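Local coordinates for protein bradyzoite pseudokinase 1 (PDB 6M7Z) that is a pseudokinase of a divergent kinase family lacking the glycine-rich loop, probably linked to membrane organisation of the Toxoplasma parasitophorous vacuole, at residues E29-L35 and G118-Y123; A150-V154 and L237-F241; L272-M276 and I290-F296. All coordinates share one frame; numbering follows the deposited sequence.

Interaction 1 (E29-L35 and G118-Y123); sequences ESRNPIL and GAFLTY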
loop_
_atom_site.group_PDB
_atom_site.type_symbol
_atom_site.label_atom_id
_atom_site.label_comp_id
_atom_site.label_asym_id
_atom_site.label_seq_id
_atom_site.Cartn_x
_atom_site.Cartn_y
_atom_site.Cartn_z
ATOM N N GLU A 29 -19.633 2.359 17.391
ATOM C CA GLU A 29 -18.357 2.568 18.087
ATOM C C GLU A 29 -18.425 2.051 19.530
ATOM O O GLU A 29 -17.362 1.762 20.124
ATOM C CB GLU A 29 -17.957 4.041 18.015
ATOM C CG GLU A 29 -17.512 4.451 16.622
ATOM C CD GLU A 29 -17.216 5.937 16.450
ATOM O OE1 GLU A 29 -18.094 6.775 16.772
ATOM O OE2 GLU A 29 -16.113 6.261 15.994
ATOM N N SER A 30 -19.644 1.920 20.079
ATOM C CA SER A 30 -19.847 1.358 21.440
ATOM C C SER A 30 -19.656 -0.168 21.453
ATOM O O SER A 30 -19.487 -0.753 22.505
ATOM C CB SER A 30 -21.195 1.735 22.000
ATOM O OG SER A 30 -22.223 1.424 21.075
ATOM N N ARG A 31 -19.674 -0.801 20.274
ATOM C CA ARG A 31 -19.658 -2.269 20.134
ATOM C C ARG A 31 -18.285 -2.723 19.589
ATOM O O ARG A 31 -18.145 -3.688 18.792
ATOM C CB ARG A 31 -20.757 -2.709 19.155
ATOM C CG ARG A 31 -22.185 -2.416 19.589
ATOM C CD ARG A 31 -22.658 -3.180 20.820
ATOM N NE ARG A 31 -23.852 -2.539 21.357
ATOM C CZ ARG A 31 -24.091 -2.316 22.649
ATOM N NH1 ARG A 31 -23.329 -2.870 23.578
ATOM N NH2 ARG A 31 -25.081 -1.515 23.003
ATOM N N ASN A 32 -17.217 -2.004 19.928
ATOM C CA ASN A 32 -15.995 -1.909 19.090
ATOM C C ASN A 32 -14.839 -1.512 20.009
ATOM O O ASN A 32 -14.850 -0.446 20.639
ATOM C CB ASN A 32 -16.312 -0.930 17.951
ATOM C CG ASN A 32 -15.127 -0.453 17.151
ATOM O OD1 ASN A 32 -14.403 -1.258 16.579
ATOM N ND2 ASN A 32 -14.958 0.860 17.082
ATOM N N PRO A 33 -13.792 -2.360 20.142
ATOM C CA PRO A 33 -12.650 -2.035 20.997
ATOM C C PRO A 33 -11.632 -1.027 20.435
ATOM O O PRO A 33 -10.737 -0.646 21.174
ATOM C CB PRO A 33 -11.947 -3.385 21.201
ATOM C CG PRO A 33 -12.301 -4.184 19.959
ATOM C CD PRO A 33 -13.674 -3.692 19.532
ATOM N N ILE A 34 -11.840 -0.523 19.206
ATOM C CA ILE A 34 -10.902 0.401 18.595
ATOM C C ILE A 34 -10.873 1.721 19.391
ATOM O O ILE A 34 -9.797 2.192 19.724
ATOM C CB ILE A 34 -11.219 0.615 17.109
ATOM C CG1 ILE A 34 -10.940 -0.667 16.315
ATOM C CG2 ILE A 34 -10.451 1.812 16.563
ATOM C CD1 ILE A 34 -11.413 -0.649 14.856
ATOM N N LEU A 35 -12.040 2.319 19.678
ATOM C CA LEU A 35 -12.114 3.543 20.482
ATOM C C LEU A 35 -11.441 3.331 21.844
ATOM O O LEU A 35 -10.719 4.207 22.314
ATOM C CB LEU A 35 -13.572 3.960 20.700
ATOM C CG LEU A 35 -14.130 5.083 19.831
ATOM C CD1 LEU A 35 -15.474 5.535 20.382
ATOM C CD2 LEU A 35 -13.204 6.284 19.754
ATOM N N GLY A 118 -17.632 7.082 11.972
ATOM C CA GLY A 118 -18.221 7.203 13.289
ATOM C C GLY A 118 -18.589 8.641 13.557
ATOM O O GLY A 118 -18.674 9.421 12.637
ATOM N N ALA A 119 -18.766 8.994 14.830
ATOM C CA ALA A 119 -19.069 10.388 15.213
ATOM C C ALA A 119 -17.883 11.322 14.910
ATOM O O ALA A 119 -18.101 12.413 14.444
ATOM C CB ALA A 119 -19.459 10.442 16.667
ATOM N N PHE A 120 -16.644 10.903 15.194
ATOM C CA PHE A 120 -15.459 11.810 15.050
ATOM C C PHE A 120 -14.304 11.190 14.240
ATOM O O PHE A 120 -13.295 11.865 14.052
ATOM C CB PHE A 120 -14.924 12.220 16.425
ATOM C CG PHE A 120 -15.989 12.382 17.477
ATOM C CD1 PHE A 120 -16.841 13.485 17.467
ATOM C CD2 PHE A 120 -16.152 11.420 18.465
ATOM C CE1 PHE A 120 -17.824 13.636 18.436
ATOM C CE2 PHE A 120 -17.139 11.569 19.433
ATOM C CZ PHE A 120 -17.967 12.680 19.423
ATOM N N LEU A 121 -14.452 9.939 13.773
ATOM C CA LEU A 121 -13.406 9.235 13.050
ATOM C C LEU A 121 -13.950 8.679 11.737
ATOM O O LEU A 121 -15.097 8.291 11.680
ATOM C CB LEU A 121 -12.896 8.070 13.907
ATOM C CG LEU A 121 -12.307 8.443 15.266
ATOM C CD1 LEU A 121 -12.035 7.200 16.088
ATOM C CD2 LEU A 121 -11.037 9.281 15.109
ATOM N N THR A 122 -13.097 8.601 10.707
ATOM C CA THR A 122 -13.339 7.707 9.573
ATOM C C THR A 122 -12.457 6.460 9.722
ATOM O O THR A 122 -11.386 6.535 10.358
ATOM C CB THR A 122 -13.058 8.402 8.238
ATOM O OG1 THR A 122 -11.669 8.772 8.184
ATOM C CG2 THR A 122 -13.927 9.626 8.033
ATOM N N TYR A 123 -12.911 5.339 9.143
ATOM C CA TYR A 123 -12.259 4.051 9.256
ATOM C C TYR A 123 -12.089 3.422 7.861
ATOM O O TYR A 123 -12.989 3.498 7.029
ATOM C CB TYR A 123 -13.076 3.066 10.088
ATOM C CG TYR A 123 -13.383 3.459 11.506
ATOM C CD1 TYR A 123 -14.330 4.427 11.796
ATOM C CD2 TYR A 123 -12.796 2.803 12.562
ATOM C CE1 TYR A 123 -14.639 4.776 13.098
ATOM C CE2 TYR A 123 -13.087 3.138 13.877
ATOM C CZ TYR A 123 -14.029 4.112 14.145
ATOM O OH TYR A 123 -14.326 4.446 15.436
HETATM O O HOH W 1 -16.010 8.815 16.498
#
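E29 OE2 is gripped twice: Y123 OH donates to it at 2.6 Å, and a water molecule donates to it as well. The Y123 hydroxyl uses the anti lone pair of OE2, the one turned away from OE1. The carboxylate is steeply turned against the tyrosine ring, with planes 73° apart, and OE2 lies at the ring edge. The same water accepts from F120 N, so it bridges E29 to the turn at 118-120. The other oxygen, E29 OE1, takes the backbone N-H of A119 at 3.0 Å. That bond is nearly straight, 166° at the hydrogen, but it arrives from above the carboxylate plane. Extension of the E29 chain beyond CG (chi2 175°) carries the carboxylate across to the turn and close against G118 CA. Apolar contacts flank the acid. I34 CG2 meets the ring edge at Y123 CE2, 4.0 Å away, and L35 CD2 touches L121 CD1 at 4.0 Å. The contact thus ties the loop at 29-32 and the first residues of helix 33-39 to the hairpin of strands 114-117 and 121-127, in the antiparallel sheet of the kinase N-lobe. On strand 76-82, next in that sheet, A78 touches I34 and V80 touches Y123.

Interaction 2 (A150-V154 and L237-F241); sequences AANMV and LGVAF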
loop_
_atom_site.group_PDB
_atom_site.type_symbol
_atom_site.label_atom_id
_atom_site.label_comp_id
_atom_site.label_asym_id
_atom_site.label_seq_id
_atom_site.Cartn_x
_atom_site.Cartn_y
_atom_site.Cartn_z
ATOM N N ALA A 150 11.534 -6.998 -6.685
ATOM C CA ALA A 150 11.720 -5.772 -7.450
ATOM C C ALA A 150 10.699 -5.705 -8.589
ATOM O O ALA A 150 10.136 -4.659 -8.850
ATOM C CB ALA A 150 13.132 -5.702 -7.968
ATOM N N ALA A 151 10.457 -6.846 -9.240
ATOM C CA ALA A 151 9.528 -6.913 -10.367
ATOM C C ALA A 151 8.087 -6.697 -9.858
ATOM O O ALA A 151 7.309 -5.995 -10.492
ATOM C CB ALA A 151 9.680 -8.231 -11.088
ATOM N N ASN A 152 7.767 -7.318 -8.712
ATOM C CA ASN A 152 6.477 -7.178 -8.005
ATOM C C ASN A 152 6.228 -5.682 -7.710
ATOM O O ASN A 152 5.129 -5.157 -7.930
ATOM C CB ASN A 152 6.473 -8.093 -6.772
ATOM C CG ASN A 152 5.109 -8.327 -6.137
ATOM O OD1 ASN A 152 4.275 -7.424 -6.071
ATOM N ND2 ASN A 152 4.880 -9.534 -5.628
ATOM N N MET A 153 7.285 -4.978 -7.277
ATOM C CA MET A 153 7.180 -3.587 -6.879
ATOM C C MET A 153 6.934 -2.685 -8.097
ATOM O O MET A 153 6.034 -1.818 -8.048
ATOM C CB MET A 153 8.428 -3.128 -6.120
ATOM C CG MET A 153 8.454 -3.585 -4.662
ATOM S SD MET A 153 10.105 -3.659 -3.921
ATOM C CE MET A 153 10.478 -1.912 -3.799
ATOM N N VAL A 154 7.703 -2.890 -9.175
ATOM C CA VAL A 154 7.529 -2.136 -10.436
ATOM C C VAL A 154 6.116 -2.374 -10.986
ATOM O O VAL A 154 5.452 -1.446 -11.422
ATOM C CB VAL A 154 8.585 -2.518 -11.496
ATOM C CG1 VAL A 154 8.343 -1.814 -12.818
ATOM C CG2 VAL A 154 9.998 -2.239 -11.053
ATOM N N LEU A 237 10.947 5.087 -6.315
ATOM C CA LEU A 237 11.033 3.640 -6.335
ATOM C C LEU A 237 12.509 3.233 -6.450
ATOM O O LEU A 237 12.935 2.206 -5.896
ATOM C CB LEU A 237 10.208 3.087 -7.494
ATOM C CG LEU A 237 10.229 1.565 -7.608
ATOM C CD1 LEU A 237 9.586 0.929 -6.384
ATOM C CD2 LEU A 237 9.528 1.110 -8.868
ATOM N N GLY A 238 13.286 4.039 -7.180
ATOM C CA GLY A 238 14.727 3.879 -7.272
ATOM C C GLY A 238 15.384 3.962 -5.907
ATOM O O GLY A 238 16.191 3.099 -5.557
ATOM N N VAL A 239 14.995 4.976 -5.125
ATOM C CA VAL A 239 15.498 5.158 -3.771
ATOM C C VAL A 239 15.125 3.942 -2.920
ATOM O O VAL A 239 15.916 3.500 -2.096
ATOM C CB VAL A 239 14.994 6.480 -3.148
ATOM C CG1 VAL A 239 15.231 6.540 -1.643
ATOM C CG2 VAL A 239 15.600 7.676 -3.843
ATOM N N ALA A 240 13.923 3.404 -3.121
ATOM C CA ALA A 240 13.492 2.229 -2.370
ATOM C C ALA A 240 14.355 1.010 -2.732
ATOM O O ALA A 240 14.671 0.186 -1.874
ATOM C CB ALA A 240 12.017 1.983 -2.600
ATOM N N PHE A 241 14.717 0.891 -4.007
ATOM C CA PHE A 241 15.568 -0.198 -4.469
ATOM C C PHE A 241 16.965 -0.066 -3.863
ATOM O O PHE A 241 17.557 -1.063 -3.427
ATOM C CB PHE A 241 15.638 -0.240 -5.994
ATOM C CG PHE A 241 14.411 -0.790 -6.680
ATOM C CD1 PHE A 241 13.487 -1.564 -6.010
ATOM C CD2 PHE A 241 14.207 -0.553 -8.032
ATOM C CE1 PHE A 241 12.352 -2.014 -6.650
ATOM C CE2 PHE A 241 13.079 -1.031 -8.680
ATOM C CZ PHE A 241 12.162 -1.767 -7.984
#
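L237 and F241, one helical turn apart, face M153 and V154 across a buried, antiparallel helix pair in the C-lobe of the kinase fold. The pair also contains a Met-aromatic contact between M153 and F241. The short axes of 150-154 and 237-241 approach to 11.5 Å, with 163° between their directions. L237 comes first and spreads its two methyls over two partners. L237 CD1 meets M153 CE at 3.9 Å, and L237 CD2 meets V154 CG2 at 4.0 Å. The V154 and L237 side chains cross at about a right angle. A240 follows and adds little: its CB looks toward the other helix and lies 4.4 Å from M153 CE. F241 then makes the largest share of this segment's contact. Its CG stands beside the backbone N (chi1 -75°), and the ring reaches across to the 150-154 helix. M153 SD lies 5.2 Å from the F241 ring centroid, at the ring edge and 86° off the normal. The methionine bends at its last torsion and brings M153 CE within 3.4 Å of F241 CE1. This methyl approaches the ring obliquely. V154 CG2 is also at the edge, close to F241 CZ. Within its own helix, L237 O lies above one face of the ring, offset toward the rim. L269, S273 and M276 of helix 263-276 also touch F241. At the end of the ring, F241 CZ reaches the backbone oxygen A150 O at 3.6 Å.

Interaction 3 (L272-M276 and I290-F296); sequences LSQKM and IMKDPLF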
loop_
_atom_site.group_PDB
_atom_site.type_symbol
_atom_site.label_atom_id
_atom_site.label_comp_id
_atom_site.label_asym_id
_atom_site.label_seq_id
_atom_site.Cartn_x
_atom_site.Cartn_y
_atom_site.Cartn_z
ATOM N N LEU A 272 20.331 -0.819 -11.846
ATOM C CA LEU A 272 19.002 -0.350 -12.253
ATOM C C LEU A 272 18.598 0.858 -11.386
ATOM O O LEU A 272 18.093 1.872 -11.904
ATOM C CB LEU A 272 17.988 -1.502 -12.166
ATOM C CG LEU A 272 16.512 -1.109 -12.304
ATOM C CD1 LEU A 272 16.255 -0.438 -13.649
ATOM C CD2 LEU A 272 15.577 -2.304 -12.099
ATOM N N SER A 273 18.839 0.763 -10.074
ATOM C CA SER A 273 18.435 1.828 -9.165
ATOM C C SER A 273 19.222 3.112 -9.467
ATOM O O SER A 273 18.659 4.197 -9.363
ATOM C CB SER A 273 18.541 1.415 -7.726
ATOM O OG SER A 273 19.882 1.433 -7.284
ATOM N N GLN A 274 20.494 2.982 -9.884
ATOM C CA GLN A 274 21.340 4.147 -10.212
ATOM C C GLN A 274 20.752 4.906 -11.419
ATOM O O GLN A 274 20.826 6.137 -11.483
ATOM C CB GLN A 274 22.794 3.721 -10.444
ATOM C CG GLN A 274 23.812 4.854 -10.338
ATOM C CD GLN A 274 23.916 5.506 -8.972
ATOM O OE1 GLN A 274 24.206 4.869 -7.961
ATOM N NE2 GLN A 274 23.713 6.814 -8.937
ATOM N N LYS A 275 20.149 4.183 -12.375
ATOM C CA LYS A 275 19.485 4.819 -13.521
ATOM C C LYS A 275 18.241 5.579 -13.049
ATOM O O LYS A 275 17.957 6.690 -13.538
ATOM C CB LYS A 275 19.090 3.785 -14.578
ATOM C CG LYS A 275 20.252 3.127 -15.293
ATOM C CD LYS A 275 19.831 1.932 -16.150
ATOM C CE LYS A 275 20.945 0.924 -16.393
ATOM N NZ LYS A 275 20.511 -0.488 -16.186
ATOM N N MET A 276 17.505 4.969 -12.103
ATOM C CA MET A 276 16.206 5.470 -11.656
ATOM C C MET A 276 16.375 6.736 -10.802
ATOM O O MET A 276 15.463 7.554 -10.775
ATOM C CB MET A 276 15.453 4.389 -10.876
ATOM C CG MET A 276 15.013 3.252 -11.767
ATOM S SD MET A 276 14.420 1.774 -10.909
ATOM C CE MET A 276 12.794 2.333 -10.398
ATOM N N ILE A 290 12.159 0.102 -17.686
ATOM C CA ILE A 290 12.552 -0.598 -16.453
ATOM C C ILE A 290 12.193 -2.087 -16.569
ATOM O O ILE A 290 12.986 -2.939 -16.171
ATOM C CB ILE A 290 11.902 0.042 -15.208
ATOM C CG1 ILE A 290 12.517 1.404 -14.884
ATOM C CG2 ILE A 290 11.954 -0.902 -14.006
ATOM C CD1 ILE A 290 11.656 2.269 -14.003
ATOM N N MET A 291 11.000 -2.386 -17.103
ATOM C CA MET A 291 10.496 -3.761 -17.193
ATOM C C MET A 291 11.322 -4.598 -18.188
ATOM O O MET A 291 11.304 -5.825 -18.110
ATOM C CB MET A 291 9.016 -3.774 -17.599
ATOM C CG MET A 291 8.078 -3.472 -16.446
ATOM S SD MET A 291 6.338 -3.744 -16.855
ATOM C CE MET A 291 5.635 -4.010 -15.230
ATOM N N LYS A 292 12.069 -3.947 -19.087
ATOM C CA LYS A 292 12.943 -4.650 -20.042
ATOM C C LYS A 292 14.405 -4.648 -19.568
ATOM O O LYS A 292 15.294 -4.968 -20.341
ATOM C CB LYS A 292 12.811 -4.011 -21.429
ATOM C CG LYS A 292 11.631 -4.500 -22.247
ATOM C CD LYS A 292 11.229 -3.492 -23.312
ATOM C CE LYS A 292 9.871 -3.761 -23.925
ATOM N NZ LYS A 292 9.321 -2.527 -24.527
ATOM N N ASP A 293 14.659 -4.311 -18.297
ATOM C CA ASP A 293 16.015 -4.316 -17.757
ATOM C C ASP A 293 16.504 -5.764 -17.686
ATOM O O ASP A 293 15.704 -6.684 -17.485
ATOM C CB ASP A 293 16.083 -3.597 -16.401
ATOM C CG ASP A 293 17.491 -3.400 -15.852
ATOM O OD1 ASP A 293 17.993 -4.319 -15.176
ATOM O OD2 ASP A 293 18.089 -2.327 -16.120
ATOM N N PRO A 294 17.827 -6.005 -17.884
ATOM C CA PRO A 294 18.425 -7.330 -17.712
ATOM C C PRO A 294 18.002 -8.119 -16.462
ATOM O O PRO A 294 17.928 -9.346 -16.514
ATOM C CB PRO A 294 19.924 -7.016 -17.607
ATOM C CG PRO A 294 20.109 -5.784 -18.471
ATOM C CD PRO A 294 18.811 -5.016 -18.362
ATOM N N LEU A 295 17.740 -7.414 -15.355
ATOM C CA LEU A 295 17.402 -8.052 -14.079
ATOM C C LEU A 295 16.154 -8.934 -14.224
ATOM O O LEU A 295 16.057 -9.945 -13.543
ATOM C CB LEU A 295 17.179 -6.967 -13.018
ATOM C CG LEU A 295 16.602 -7.437 -11.683
ATOM C CD1 LEU A 295 17.546 -8.449 -11.028
ATOM C CD2 LEU A 295 16.352 -6.250 -10.766
ATOM N N PHE A 296 15.221 -8.556 -15.110
ATOM C CA PHE A 296 13.890 -9.188 -15.166
ATOM C C PHE A 296 13.737 -10.170 -16.340
ATOM O O PHE A 296 12.635 -10.677 -16.557
ATOM C CB PHE A 296 12.801 -8.117 -15.252
ATOM C CG PHE A 296 12.846 -7.095 -14.150
ATOM C CD1 PHE A 296 12.918 -7.489 -12.821
ATOM C CD2 PHE A 296 12.817 -5.738 -14.438
ATOM C CE1 PHE A 296 12.943 -6.549 -11.803
ATOM C CE2 PHE A 296 12.855 -4.799 -13.419
ATOM C CZ PHE A 296 12.905 -5.209 -12.106
#
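L272 CD2 approaches the F296 ring obliquely, 3.9 Å from F296 CE2, and the two side chains cross at about a right angle. L295 CB sits over one face of the ring, offset toward the rim. I290 O lies at the edge, in the ring plane. The second flat group is the D293 carboxylate, which forms an Asx turn at the start of the 3-10 segment 294-296, in the C-lobe of the kinase fold. D293 OD1 accepts from L295 N at 3.1 Å, on the anti side and 25° out of the carboxylate plane. D293 OD2 makes a salt bridge with K275 NZ at 3.0 Å, met nearly in line with the C-O bond. One oxygen therefore fixes the turn, and the other ties it to helix 263-276. These two bonds probably hold the carboxylate in its orientation. CG of D293 is anti to the backbone N (chi1 -173°), which places OD2 within reach of K275 NZ. L272 crosses the acid at a slant, with L272 CD1 3.6 Å from D293 OD2. L272 CD2 also touches L295 and I290. The contact packs the last turn of helix 263-276 against the end of helix 287-291 and the segment after it. Helix 146-161 borders it: A150 and A151 touch F296, and V154 touches I290. The last apolar pair is M276 CE against I290 CD1, 3.8 Å apart.

In the fold
Interaction 1 lies in the N-lobe, and interactions 2 and 3 lie together in the helical C-lobe. The centre of interaction 1 is about 36 Å from that of interaction 2 and about 45 Å from that of interaction 3, on the opposite side of the chain's centre. Interactions 2 and 3 have centres only about 9 Å apart and touch directly. F241 CD2 packs against M276 SD at 3.7 Å, and F296 CE1 against A151 N at 3.6 Å. Helices 146-161, 230-248 and 263-276 thus share one packed block with residues 290-296. Near interaction 1, a bound 1,2-ethanediol, probably from the crystallisation liquor, lies about 5 Å from the Y123 side chain.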